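Local atomic coordinates of inactive glucansucrase (Lactobacillus reuteri, PDB entry 5JBD), a protein that is an inactive glucansucrase of glycosyl hydrolase family 70, built around a TIM-type barrel and carrying a bound calcium ion. Residues E172-M178 and V776-Y781; N208-A212 and E760-V764; F277-D283 and K743-V749; Q434-K439 and K479-Y483; L531-S535 and A559-Q563. All coordinates share one frame; numbering follows the deposited sequence.

Interaction 1 (E172-M178 and V776-Y781)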
# COMPACT_ATOMS: atom_id res chain seq x y z
N GLU A 172 -21.80 -10.90 2.42
CA GLU A 172 -20.39 -11.16 2.73
C GLU A 172 -20.02 -10.82 4.18
O GLU A 172 -18.99 -11.28 4.68
CB GLU A 172 -19.49 -10.41 1.75
CG GLU A 172 -19.69 -10.87 0.31
CD GLU A 172 -18.78 -10.16 -0.68
OE1 GLU A 172 -18.19 -9.11 -0.32
OE2 GLU A 172 -18.67 -10.65 -1.83
N LEU A 173 -20.87 -10.01 4.83
CA LEU A 173 -20.79 -9.68 6.27
C LEU A 173 -19.64 -8.72 6.60
O LEU A 173 -18.73 -9.05 7.34
CB LEU A 173 -20.73 -10.95 7.13
CG LEU A 173 -21.83 -12.00 6.93
CD1 LEU A 173 -21.53 -13.21 7.79
CD2 LEU A 173 -23.21 -11.45 7.24
N SER A 174 -19.70 -7.53 6.02
CA SER A 174 -18.74 -6.47 6.33
C SER A 174 -18.93 -5.99 7.76
O SER A 174 -20.05 -5.86 8.24
CB SER A 174 -18.90 -5.27 5.39
OG SER A 174 -18.01 -4.22 5.75
N LEU A 175 -17.82 -5.68 8.42
CA LEU A 175 -17.87 -5.03 9.73
C LEU A 175 -18.49 -3.62 9.66
O LEU A 175 -19.00 -3.12 10.66
CB LEU A 175 -16.48 -5.01 10.37
CG LEU A 175 -15.80 -6.37 10.58
CD1 LEU A 175 -14.34 -6.19 10.99
CD2 LEU A 175 -16.52 -7.18 11.64
N GLN A 176 -18.48 -3.00 8.47
CA GLN A 176 -19.17 -1.72 8.20
C GLN A 176 -20.65 -1.70 8.53
O GLN A 176 -21.20 -0.61 8.79
CB GLN A 176 -19.04 -1.31 6.73
CG GLN A 176 -17.67 -0.77 6.35
CD GLN A 176 -17.57 -0.35 4.87
OE1 GLN A 176 -16.90 0.63 4.54
NE2 GLN A 176 -18.27 -1.06 3.99
N SER A 177 -21.28 -2.86 8.52
CA SER A 177 -22.72 -2.94 8.73
C SER A 177 -23.13 -2.95 10.20
O SER A 177 -24.33 -3.00 10.49
CB SER A 177 -23.26 -4.22 8.09
OG SER A 177 -22.88 -5.34 8.89
N MET A 178 -22.17 -2.93 11.12
CA MET A 178 -22.48 -3.09 12.54
C MET A 178 -23.05 -1.80 13.09
O MET A 178 -22.76 -0.73 12.55
CB MET A 178 -21.25 -3.61 13.31
CG MET A 178 -21.12 -5.13 13.10
SD MET A 178 -22.32 -6.08 14.09
CE MET A 178 -21.54 -6.07 15.70
N VAL A 776 -19.96 -11.88 12.62
CA VAL A 776 -20.32 -10.46 12.50
C VAL A 776 -21.82 -10.36 12.75
O VAL A 776 -22.61 -11.01 12.04
CB VAL A 776 -19.97 -9.89 11.11
CG1 VAL A 776 -20.27 -8.40 11.04
CG2 VAL A 776 -18.51 -10.15 10.78
N ASN A 777 -22.21 -9.59 13.77
CA ASN A 777 -23.60 -9.54 14.27
C ASN A 777 -24.19 -10.96 14.51
O ASN A 777 -25.33 -11.24 14.16
CB ASN A 777 -24.56 -8.70 13.34
CG ASN A 777 -25.70 -8.03 14.11
OD1 ASN A 777 -25.66 -7.86 15.33
ND2 ASN A 777 -26.76 -7.68 13.37
N GLY A 778 -23.39 -11.87 15.09
CA GLY A 778 -23.80 -13.26 15.31
C GLY A 778 -23.85 -14.19 14.10
O GLY A 778 -24.24 -15.35 14.24
N GLN A 779 -23.42 -13.72 12.92
CA GLN A 779 -23.47 -14.51 11.69
C GLN A 779 -22.08 -14.79 11.16
O GLN A 779 -21.15 -14.00 11.36
CB GLN A 779 -24.25 -13.77 10.60
CG GLN A 779 -25.72 -13.52 10.92
CD GLN A 779 -26.57 -14.79 10.83
OE1 GLN A 779 -26.96 -15.37 11.85
NE2 GLN A 779 -26.85 -15.22 9.60
N THR A 780 -21.93 -15.93 10.49
CA THR A 780 -20.67 -16.31 9.87
C THR A 780 -20.90 -17.22 8.67
O THR A 780 -22.04 -17.60 8.38
CB THR A 780 -19.73 -16.99 10.90
OG1 THR A 780 -18.39 -17.07 10.37
CG2 THR A 780 -20.22 -18.39 11.30
N TYR A 781 -19.82 -17.56 7.97
CA TYR A 781 -19.83 -18.64 6.98
C TYR A 781 -18.46 -19.31 6.87
O TYR A 781 -17.44 -18.66 7.06
CB TYR A 781 -20.31 -18.16 5.61
CG TYR A 781 -19.67 -16.92 5.06
CD1 TYR A 781 -18.51 -17.00 4.28
CD2 TYR A 781 -20.24 -15.67 5.26
CE1 TYR A 781 -17.93 -15.85 3.74
CE2 TYR A 781 -19.67 -14.51 4.72
CZ TYR A 781 -18.52 -14.61 3.96
OH TYR A 781 -17.95 -13.46 3.43

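Interaction 2 (N208-A212 and E760-V764)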
# COMPACT_ATOMS: atom_id res chain seq x y z
N ASN A 208 -16.20 -29.06 -4.63
CA ASN A 208 -14.82 -29.44 -4.81
C ASN A 208 -14.13 -28.34 -5.61
O ASN A 208 -14.56 -28.03 -6.73
CB ASN A 208 -14.75 -30.77 -5.58
CG ASN A 208 -13.33 -31.28 -5.76
OD1 ASN A 208 -12.49 -30.62 -6.37
ND2 ASN A 208 -13.06 -32.48 -5.28
N THR A 209 -13.07 -27.77 -5.04
CA THR A 209 -12.25 -26.77 -5.73
C THR A 209 -10.78 -27.17 -5.65
O THR A 209 -9.92 -26.33 -5.36
CB THR A 209 -12.46 -25.36 -5.11
OG1 THR A 209 -12.18 -25.43 -3.71
CG2 THR A 209 -13.89 -24.88 -5.33
N SER A 210 -10.49 -28.45 -5.93
CA SER A 210 -9.19 -29.03 -5.62
C SER A 210 -8.02 -28.44 -6.42
O SER A 210 -6.89 -28.46 -5.95
CB SER A 210 -9.20 -30.56 -5.75
OG SER A 210 -9.50 -30.97 -7.07
N TYR A 211 -8.32 -27.91 -7.60
CA TYR A 211 -7.35 -27.11 -8.39
C TYR A 211 -6.79 -25.90 -7.59
O TYR A 211 -5.70 -25.42 -7.88
CB TYR A 211 -7.98 -26.63 -9.73
CG TYR A 211 -9.34 -26.00 -9.51
CD1 TYR A 211 -9.45 -24.68 -9.08
CD2 TYR A 211 -10.52 -26.74 -9.65
CE1 TYR A 211 -10.67 -24.11 -8.81
CE2 TYR A 211 -11.76 -26.17 -9.37
CZ TYR A 211 -11.82 -24.85 -8.95
OH TYR A 211 -13.02 -24.25 -8.68
N ALA A 212 -7.54 -25.40 -6.61
CA ALA A 212 -7.09 -24.27 -5.74
C ALA A 212 -6.50 -24.71 -4.38
O ALA A 212 -6.20 -23.85 -3.53
CB ALA A 212 -8.24 -23.29 -5.52
N GLU A 760 -12.83 -17.35 -10.30
CA GLU A 760 -12.50 -18.72 -9.99
C GLU A 760 -13.40 -19.18 -8.84
O GLU A 760 -13.66 -18.40 -7.92
CB GLU A 760 -11.03 -18.82 -9.60
CG GLU A 760 -10.47 -20.24 -9.49
CD GLU A 760 -9.01 -20.29 -9.09
OE1 GLU A 760 -8.36 -19.22 -8.89
OE2 GLU A 760 -8.49 -21.42 -8.96
N ALA A 761 -13.88 -20.42 -8.90
CA ALA A 761 -14.61 -20.98 -7.77
C ALA A 761 -13.59 -21.39 -6.72
O ALA A 761 -12.76 -22.28 -6.95
CB ALA A 761 -15.47 -22.17 -8.19
N VAL A 762 -13.65 -20.73 -5.58
CA VAL A 762 -12.80 -21.06 -4.43
C VAL A 762 -13.68 -21.40 -3.24
O VAL A 762 -14.81 -20.92 -3.16
CB VAL A 762 -11.84 -19.90 -4.06
CG1 VAL A 762 -10.72 -19.80 -5.07
CG2 VAL A 762 -12.58 -18.56 -3.95
N THR A 763 -13.17 -22.22 -2.33
CA THR A 763 -13.88 -22.53 -1.10
C THR A 763 -13.33 -21.61 -0.01
O THR A 763 -12.11 -21.55 0.21
CB THR A 763 -13.71 -24.01 -0.73
OG1 THR A 763 -14.18 -24.82 -1.82
CG2 THR A 763 -14.51 -24.34 0.52
N VAL A 764 -14.23 -20.87 0.67
CA VAL A 764 -13.82 -19.81 1.60
C VAL A 764 -14.49 -19.81 2.98
O VAL A 764 -15.53 -20.42 3.18
CB VAL A 764 -14.02 -18.40 0.99
CG1 VAL A 764 -13.41 -18.32 -0.40
CG2 VAL A 764 -15.49 -17.99 0.97

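Interaction 3 (F277-D283 and K743-V749)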
# COMPACT_ATOMS: atom_id res chain seq x y z
N PHE A 277 17.11 -0.36 -11.21
CA PHE A 277 17.00 -0.06 -9.79
C PHE A 277 18.21 -0.66 -9.03
O PHE A 277 18.75 -1.70 -9.43
CB PHE A 277 15.68 -0.57 -9.22
CG PHE A 277 14.48 0.20 -9.69
CD1 PHE A 277 14.24 1.50 -9.24
CD2 PHE A 277 13.58 -0.36 -10.59
CE1 PHE A 277 13.13 2.22 -9.68
CE2 PHE A 277 12.47 0.35 -11.03
CZ PHE A 277 12.24 1.64 -10.58
N ASP A 278 18.62 0.03 -7.97
CA ASP A 278 19.77 -0.32 -7.13
C ASP A 278 19.37 -1.10 -5.88
O ASP A 278 20.20 -1.81 -5.29
CB ASP A 278 20.50 0.94 -6.72
CG ASP A 278 21.01 1.72 -7.91
OD1 ASP A 278 21.96 1.24 -8.58
OD2 ASP A 278 20.43 2.80 -8.21
N GLY A 279 18.13 -0.94 -5.45
CA GLY A 279 17.64 -1.60 -4.25
C GLY A 279 16.15 -1.41 -4.10
O GLY A 279 15.49 -0.94 -5.04
N PHE A 280 15.63 -1.79 -2.93
CA PHE A 280 14.18 -1.79 -2.70
C PHE A 280 13.71 -1.09 -1.44
O PHE A 280 14.38 -1.11 -0.40
CB PHE A 280 13.67 -3.23 -2.65
CG PHE A 280 13.97 -4.01 -3.89
CD1 PHE A 280 13.31 -3.69 -5.08
CD2 PHE A 280 14.90 -5.04 -3.89
CE1 PHE A 280 13.57 -4.40 -6.24
CE2 PHE A 280 15.16 -5.75 -5.05
CZ PHE A 280 14.50 -5.44 -6.23
N ARG A 281 12.55 -0.45 -1.57
CA ARG A 281 11.71 -0.12 -0.43
C ARG A 281 10.69 -1.24 -0.36
O ARG A 281 9.93 -1.44 -1.31
CB ARG A 281 11.07 1.26 -0.64
CG ARG A 281 10.20 1.76 0.50
CD ARG A 281 8.77 1.23 0.41
NE ARG A 281 7.84 1.91 1.31
CZ ARG A 281 6.54 1.61 1.40
NH1 ARG A 281 6.01 0.65 0.66
NH2 ARG A 281 5.76 2.30 2.22
N VAL A 282 10.66 -1.98 0.74
CA VAL A 282 9.86 -3.20 0.82
C VAL A 282 8.50 -2.93 1.47
O VAL A 282 8.40 -2.73 2.69
CB VAL A 282 10.61 -4.33 1.55
CG1 VAL A 282 9.78 -5.61 1.53
CG2 VAL A 282 11.97 -4.56 0.90
N ASP A 283 7.46 -2.90 0.63
CA ASP A 283 6.10 -2.61 1.09
C ASP A 283 5.56 -3.74 1.95
O ASP A 283 5.76 -4.93 1.65
CB ASP A 283 5.17 -2.44 -0.12
CG ASP A 283 3.76 -2.04 0.28
OD1 ASP A 283 3.58 -0.95 0.88
OD2 ASP A 283 2.84 -2.82 -0.01
N LYS A 743 21.49 6.92 -6.03
CA LYS A 743 21.01 5.55 -6.23
C LYS A 743 19.50 5.60 -6.12
O LYS A 743 18.95 6.52 -5.51
CB LYS A 743 21.59 4.60 -5.18
CG LYS A 743 23.12 4.48 -5.23
CD LYS A 743 23.61 3.82 -6.51
CE LYS A 743 25.11 3.55 -6.43
NZ LYS A 743 25.88 4.68 -6.95
N VAL A 744 18.84 4.61 -6.73
CA VAL A 744 17.39 4.61 -6.87
C VAL A 744 16.79 3.30 -6.37
O VAL A 744 17.24 2.21 -6.77
CB VAL A 744 16.99 4.81 -8.36
CG1 VAL A 744 15.50 5.11 -8.48
CG2 VAL A 744 17.82 5.92 -9.01
N GLN A 745 15.75 3.38 -5.55
CA GLN A 745 15.03 2.20 -5.07
C GLN A 745 13.62 2.13 -5.64
O GLN A 745 12.99 3.15 -5.88
CB GLN A 745 14.96 2.16 -3.54
CG GLN A 745 16.32 2.02 -2.86
CD GLN A 745 17.09 3.33 -2.72
OE1 GLN A 745 16.50 4.39 -2.49
NE2 GLN A 745 18.41 3.26 -2.89
N GLU A 746 13.13 0.91 -5.85
CA GLU A 746 11.74 0.70 -6.27
C GLU A 746 10.97 0.14 -5.09
O GLU A 746 11.48 -0.69 -4.33
CB GLU A 746 11.64 -0.27 -7.47
CG GLU A 746 10.24 -0.77 -7.83
CD GLU A 746 9.25 0.31 -8.28
OE1 GLU A 746 9.38 1.51 -7.88
OE2 GLU A 746 8.30 -0.06 -9.02
N ASP A 747 9.76 0.63 -4.95
CA ASP A 747 8.78 0.12 -4.01
C ASP A 747 8.31 -1.23 -4.53
O ASP A 747 7.58 -1.28 -5.52
CB ASP A 747 7.60 1.11 -3.94
CG ASP A 747 6.87 1.09 -2.63
OD1 ASP A 747 6.71 -0.01 -2.06
OD2 ASP A 747 6.44 2.19 -2.16
N ILE A 748 8.74 -2.31 -3.88
CA ILE A 748 8.39 -3.68 -4.31
C ILE A 748 7.26 -4.16 -3.42
O ILE A 748 7.31 -3.97 -2.20
CB ILE A 748 9.62 -4.64 -4.34
CG1 ILE A 748 9.22 -5.99 -4.98
CG2 ILE A 748 10.25 -4.85 -2.96
CD1 ILE A 748 10.39 -6.92 -5.22
N VAL A 749 6.25 -4.78 -4.03
CA VAL A 749 4.95 -5.01 -3.39
C VAL A 749 4.57 -6.49 -3.48
O VAL A 749 3.84 -6.89 -4.40
CB VAL A 749 3.86 -4.15 -4.04
CG1 VAL A 749 2.52 -4.30 -3.30
CG2 VAL A 749 4.29 -2.69 -4.06
O HOH W 1 6.89 -6.32 -0.62

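Interaction 4 (Q434-K439 and K479-Y483)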
# COMPACT_ATOMS: atom_id res chain seq x y z
N GLN A 434 -3.24 24.36 6.60
CA GLN A 434 -1.76 24.30 6.69
C GLN A 434 -1.11 25.69 6.83
O GLN A 434 -0.09 25.83 7.51
CB GLN A 434 -1.19 23.56 5.47
CG GLN A 434 0.29 23.20 5.54
CD GLN A 434 0.77 22.44 4.30
OE1 GLN A 434 0.54 22.87 3.15
NE2 GLN A 434 1.41 21.32 4.52
N GLU A 435 -1.72 26.70 6.21
CA GLU A 435 -1.19 28.09 6.27
C GLU A 435 -1.47 28.84 7.58
O GLU A 435 -0.85 29.88 7.83
CB GLU A 435 -1.75 28.90 5.10
CG GLU A 435 -1.33 28.35 3.76
CD GLU A 435 -1.05 29.43 2.76
OE1 GLU A 435 -2.02 30.03 2.26
OE2 GLU A 435 0.14 29.68 2.49
N LYS A 436 -2.40 28.33 8.39
CA LYS A 436 -2.81 29.00 9.62
C LYS A 436 -1.80 28.82 10.76
O LYS A 436 -1.04 27.86 10.80
CB LYS A 436 -4.17 28.46 10.10
CG LYS A 436 -5.33 28.83 9.18
CD LYS A 436 -6.62 28.17 9.64
CE LYS A 436 -7.74 28.42 8.64
NZ LYS A 436 -9.05 27.93 9.15
N THR A 437 -1.83 29.77 11.69
CA THR A 437 -1.15 29.63 12.98
C THR A 437 -1.88 28.56 13.82
O THR A 437 -1.27 27.58 14.26
CB THR A 437 -1.09 30.97 13.71
OG1 THR A 437 -0.27 31.87 12.95
CG2 THR A 437 -0.51 30.83 15.13
N ASN A 438 -3.20 28.74 14.00
CA ASN A 438 -4.03 27.81 14.78
C ASN A 438 -4.63 26.73 13.92
O ASN A 438 -5.82 26.76 13.60
CB ASN A 438 -5.13 28.55 15.49
CG ASN A 438 -4.59 29.40 16.57
OD1 ASN A 438 -4.17 28.91 17.61
ND2 ASN A 438 -4.55 30.69 16.30
N LYS A 439 -3.80 25.74 13.60
CA LYS A 439 -4.18 24.67 12.70
C LYS A 439 -5.17 23.73 13.40
O LYS A 439 -4.99 23.40 14.56
CB LYS A 439 -2.95 23.89 12.24
CG LYS A 439 -1.83 24.72 11.62
CD LYS A 439 -0.67 23.84 11.11
CE LYS A 439 0.66 24.58 11.13
NZ LYS A 439 0.73 25.71 10.17
N LYS A 479 5.61 24.84 -5.09
CA LYS A 479 6.31 24.60 -3.84
C LYS A 479 5.37 24.73 -2.64
O LYS A 479 4.47 25.59 -2.61
CB LYS A 479 7.48 25.57 -3.67
CG LYS A 479 8.60 25.39 -4.68
CD LYS A 479 9.60 26.53 -4.52
CE LYS A 479 10.80 26.34 -5.42
NZ LYS A 479 11.77 27.45 -5.19
N SER A 480 5.59 23.89 -1.63
CA SER A 480 4.87 23.97 -0.37
C SER A 480 5.34 25.18 0.42
O SER A 480 6.45 25.67 0.24
CB SER A 480 5.10 22.69 0.47
OG SER A 480 4.74 22.88 1.83
N ILE A 481 4.50 25.64 1.33
CA ILE A 481 4.93 26.64 2.33
C ILE A 481 6.23 26.24 3.06
O ILE A 481 7.02 27.09 3.46
CB ILE A 481 3.77 26.92 3.35
CG1 ILE A 481 4.08 28.09 4.28
CG2 ILE A 481 3.35 25.66 4.12
CD1 ILE A 481 2.98 28.43 5.27
N TYR A 482 6.45 24.94 3.25
CA TYR A 482 7.63 24.47 3.99
C TYR A 482 8.88 24.22 3.15
O TYR A 482 9.90 23.80 3.69
CB TYR A 482 7.28 23.21 4.79
CG TYR A 482 6.12 23.41 5.74
CD1 TYR A 482 6.14 24.43 6.69
CD2 TYR A 482 4.99 22.57 5.69
CE1 TYR A 482 5.07 24.62 7.54
CE2 TYR A 482 3.92 22.76 6.55
CZ TYR A 482 3.97 23.78 7.49
OH TYR A 482 2.91 23.97 8.36
N TYR A 483 8.83 24.50 1.84
CA TYR A 483 9.99 24.24 0.95
C TYR A 483 11.28 24.91 1.43
O TYR A 483 12.35 24.27 1.48
CB TYR A 483 9.67 24.64 -0.51
CG TYR A 483 10.83 24.42 -1.49
CD1 TYR A 483 11.86 25.35 -1.62
CD2 TYR A 483 10.89 23.26 -2.28
CE1 TYR A 483 12.92 25.14 -2.48
CE2 TYR A 483 11.94 23.07 -3.16
CZ TYR A 483 12.94 24.01 -3.26
OH TYR A 483 13.98 23.83 -4.12
O HOH W 2 3.57 20.68 2.97

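Interaction 5 (L531-S535 and A559-Q563)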
# COMPACT_ATOMS: atom_id res chain seq x y z
N LEU A 531 37.98 18.27 8.55
CA LEU A 531 36.69 18.97 8.64
C LEU A 531 36.10 19.03 10.05
O LEU A 531 35.00 19.54 10.22
CB LEU A 531 35.68 18.33 7.66
CG LEU A 531 36.09 18.29 6.19
CD1 LEU A 531 34.99 17.67 5.33
CD2 LEU A 531 36.43 19.69 5.67
N SER A 532 36.82 18.53 11.06
CA SER A 532 36.32 18.49 12.43
C SER A 532 35.94 19.88 12.92
O SER A 532 34.81 20.12 13.33
CB SER A 532 37.34 17.85 13.38
OG SER A 532 37.40 16.43 13.20
N ARG A 533 36.90 20.81 12.83
CA ARG A 533 36.71 22.18 13.32
C ARG A 533 35.47 22.89 12.73
O ARG A 533 34.73 23.57 13.45
CB ARG A 533 37.96 23.02 13.00
CG ARG A 533 37.88 24.50 13.39
CD ARG A 533 37.65 24.70 14.87
NE ARG A 533 37.72 26.12 15.24
CZ ARG A 533 37.69 26.60 16.48
NH1 ARG A 533 37.58 25.78 17.55
NH2 ARG A 533 37.77 27.91 16.68
N THR A 534 35.27 22.73 11.42
CA THR A 534 34.27 23.52 10.69
C THR A 534 32.96 22.75 10.44
O THR A 534 32.14 23.18 9.61
CB THR A 534 34.86 24.02 9.35
OG1 THR A 534 35.39 22.91 8.62
CG2 THR A 534 35.96 25.04 9.59
N SER A 535 32.73 21.64 11.14
CA SER A 535 31.47 20.90 11.02
C SER A 535 30.81 20.73 12.40
O SER A 535 31.34 21.18 13.42
CB SER A 535 31.71 19.56 10.31
OG SER A 535 32.63 18.75 11.01
N ALA A 559 36.02 20.81 20.72
CA ALA A 559 36.53 21.07 19.38
C ALA A 559 36.12 22.43 18.83
O ALA A 559 36.64 22.84 17.80
CB ALA A 559 36.07 19.97 18.42
N HIS A 560 35.21 23.13 19.51
CA HIS A 560 34.61 24.34 18.98
C HIS A 560 34.66 25.56 19.91
O HIS A 560 33.71 26.34 19.98
CB HIS A 560 33.18 24.01 18.58
CG HIS A 560 33.09 22.90 17.58
ND1 HIS A 560 33.47 23.06 16.27
CD2 HIS A 560 32.72 21.61 17.72
CE1 HIS A 560 33.31 21.92 15.63
NE2 HIS A 560 32.86 21.02 16.48
N ALA A 561 35.79 25.73 20.59
CA ALA A 561 36.03 26.91 21.44
C ALA A 561 36.43 28.10 20.58
O ALA A 561 37.06 27.93 19.54
CB ALA A 561 37.10 26.62 22.48
N ASN A 562 36.03 29.30 21.01
CA ASN A 562 36.40 30.54 20.33
C ASN A 562 36.08 30.48 18.84
O ASN A 562 36.93 30.78 17.99
CB ASN A 562 37.88 30.86 20.58
CG ASN A 562 38.24 30.90 22.07
OD1 ASN A 562 39.14 30.17 22.52
ND2 ASN A 562 37.53 31.71 22.83
N GLN A 563 34.85 30.08 18.53
CA GLN A 563 34.45 29.82 17.16
C GLN A 563 33.17 30.55 16.77
O GLN A 563 32.21 30.59 17.54
CB GLN A 563 34.28 28.32 16.93
CG GLN A 563 34.03 27.98 15.47
CD GLN A 563 34.15 26.51 15.15
OE1 GLN A 563 34.32 25.67 16.03
NE2 GLN A 563 34.05 26.20 13.86

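Interaction 1 (E172-M178 and V776-Y781)
Tyr781 has its CG between its backbone N and carbonyl carbon (chi1 50°), and this swings the ring back toward Glu172. Leu173 has its CG opposite its own carbonyl carbon (chi1 -53°), which sends its branch past the same ring. The hydroxyl of Tyr781 donates to the chain: OH to Glu172 O is 2.7 Å, with the donor tilted 17° from the carbonyl plane. The carbonyl oxygen lies at the ring edge, near its plane. The carboxylate of Glu172 turns instead to Tyr786 OH and the backbone N atoms of Asn848, Ile849 and Gly850. Leu173 and Tyr781 lie antiparallel, with Leu173 CD1 3.8 Å from Tyr781 CD2. Val776 fills the middle. Its CG2 lies 3.7 Å from Leu175 CD2, where the two side chains cross at about a right angle. Its other methyl, CG1, is 4.0 Å from Met178 CG. Met178 then folds at chi2 and chi3, and its SD comes 3.5 Å from Asn777 CB. The Tyr781-Glu172 bond flanks the apolar patch, and Arg766 also bonds to Leu173 O. The 172-178 segment packs against both arms of a type I' beta turn, Val776 to Gln779. Val776 N to Gln779 O is 2.7 Å and Gln779 N to Val776 O is 3.0 Å. This paired bonding is the mark of a two-residue beta-hairpin loop, here between antiparallel strands 758-767 and 784-791.

Interaction 2 (N208-A212 and E760-V764)
Glu760 opens the contact by lying along Tyr211. The strand it belongs to, 758-767, is part of a six-stranded antiparallel sheet. The facing segment begins with an Asx turn, in which Asn208 OD1 accepts from Ser210 N, and goes on into a short 3-10 segment. Glu760 is fully extended, and its side chain heads the opposite way to that of Tyr211. Its OE2 sits at the ring edge, 3.4 Å from Tyr211 CD1, with the carboxylate and ring planes 26° apart. Its other oxygen is fixed by Thr790 OG1 and Ala838 N. Next comes Ala761. Its carbonyl takes the tyrosine hydroxyl, with Tyr211 OH 2.6 Å from Ala761 O. The methyl of Thr209 presses on the same carbonyl, CG2 being 3.3 Å from Ala761 O. A chi1 of 49° folds the Tyr211 ring back over its own loop, and Thr209 C stands 3.9 Å above the plane of the Tyr211 ring, over its centre. The side chain of Val762 starts away from the loop, yet its CG1 still lies 4.3 Å from Ala212 CB. Phe196 and Ala838 also pack on this valine. At Thr763 the side chain turns back to the loop and meets Thr209. Thr763 OG1 has a second hydrogen bond, to Asn199 ND2. Both threonines are buried. The last link is hydroxyl to hydroxyl: Thr209 OG1 and Thr763 OG1 are hydrogen-bonded at 2.8 Å.

Interaction 3 (F277-D283 and K743-V749)
Arg281 NH1 is shared between two carboxylates, one across the contact and one two residues further along its own chain. Arg281 NH1 is 2.9 Å from both Asp747 OD1 and Asp283 OD1, and both pairs are salt bridges. Asp283 OD1 lies near the guanidinium plane and uses its anti lone pair. Asp747 OD1 is met on its syn side, and the bond is tilted 29° from the guanidinium plane. The arginine leaves the backbone with chi1 extended (-178°) and then bends at chi2, which lays it alongside Asp747, both pointing the same way. Tyr707 OH and Trp690 NE1 hold Asp747 OD2, and Asp283 OD2 hydrogen-bonds a glycerol. Arg281 and Asp747 belong to two neighbouring parallel strands of the TIM-type barrel, 279-282 and 743-748. A ladder of backbone bonds joins them, among them Glu746 N to Gly279 O at 3.1 Å and Ile748 N to Arg281 O at 3.0 Å. Where the ladder begins, a side chain takes part: Val744 N gives a 2.8 Å bond to Asp278 OD2, which His738 NE2 also reaches. Glu746 CB sits squarely over the Phe277 ring, 3.4 Å from its centroid, a CH-pi contact. Phe280 and Ile748 pack on helix 249-263; Glu746 shares that face, its OE2 bonded to Ala694 N. On the other face Gln745 bonds to Tyr319 and Asp688. Asp283 OD1 and Asp747 OD1 are 4.4 Å apart, and the shared NH1 probably offsets the repulsion between them.

Interaction 4 (Q434-K439 and K479-Y483)
Glu435 and Ile481 mark the nearest approach of the two backbones, CA to CA 7.4 Å, where the end of helix 420-434 meets a type I beta turn, Ser480 to Tyr483, that leads into helix 483-496. Gln434 reaches across with an extended chain, helped by a chi1 of -170° that turns CG away from its backbone N. Its NE2 stands 3.5 Å from Tyr482 CE2, with the amide nearly perpendicular to the ring, at 86°. Ile481 CG2 lies over the centre of the Tyr482 ring, 3.6 Å above its plane, and also touches the Gln434 amide. A water bridges the two sides. It is 2.7 Å from Ser480 OG, and its bond to Gln434 NE2 is weak. Ser480 OG also caps the turn by accepting from Tyr482 N at 3.0 Å. Lys439 approaches Tyr482 from the opposite direction, and the bond from Lys439 NZ to Tyr482 OH is weak at 3.3 Å. Its stronger bonds go to carbonyl oxygens: NZ to Gln434 O is 2.8 Å, NZ to Lys436 O is 2.9 Å, and Pro607 O adds a third. The ammonium group is thus held at the C-terminal end of a helix, where the helix dipole would probably stabilise its positive charge.

Interaction 5 (L531-S535 and A559-Q563)
This is a polar turn-to-loop contact at the far end of the molecule, in the antiparallel beta domain, about 45 Å from the centre of the chain. A type I beta turn, Ser532 to Ser535, leads into strand 537-542, and the loop 559-563 leads into strand 564-571. Strand 612-618 runs between those two strands in the sheet. Arg533 carries the contact. Its side chain sets out extended (chi1 177°) and bends at chi2, which brings the guanidinium over the loop. Arg533 NH1 and NH2 together grip Ala561 O end-on, at 3.0 Å and 2.9 Å, and that oxygen lies in the guanidinium plane. Arg533 NH1 also gives a 3.1 Å bond to Ala559 O. Gln563 lies antiparallel to the arginine side chain. Its amide is stacked on one face of the guanidinium, with the planes 13° apart, and Gln563 OE1 is 3.3 Å above the plane of the Arg533 guanidinium. His560 holds this amide in turn, its ND1 donating to Gln563 OE1 at 2.8 Å in the ring plane. NE2 of the same ring bonds to Tyr516 O, so both nitrogens face acceptors, consistent with a doubly protonated ring. His560 CE1 lies among turn carbonyls, 3.1 Å from Ser535 O. The other end of the amide closes the contact: Gln563 NE2 donates to Arg533 O at 2.7 Å, with an N-H...O angle of 159°.

From the N terminus the chain passes 172-178, 208-212 and 277-283 in turn, and their partners return in reverse order. Interaction 1 therefore closes the widest loop, interaction 2 lies within it, and interaction 3 within both. Interactions 4 and 5 sit in series inside interaction 3. None cross. Interaction 2 joins an early loop to strand 758-767, and interaction 1 joins one to the connection that follows that strand. They touch through Tyr781 and Val764. Interaction 3 brings strands 460 residues apart together in the barrel wall. Interaction 4 ties the end of helix 420-434 to the start of helix 483-496. Interaction 5 joins a turn and a loop of the antiparallel beta domain.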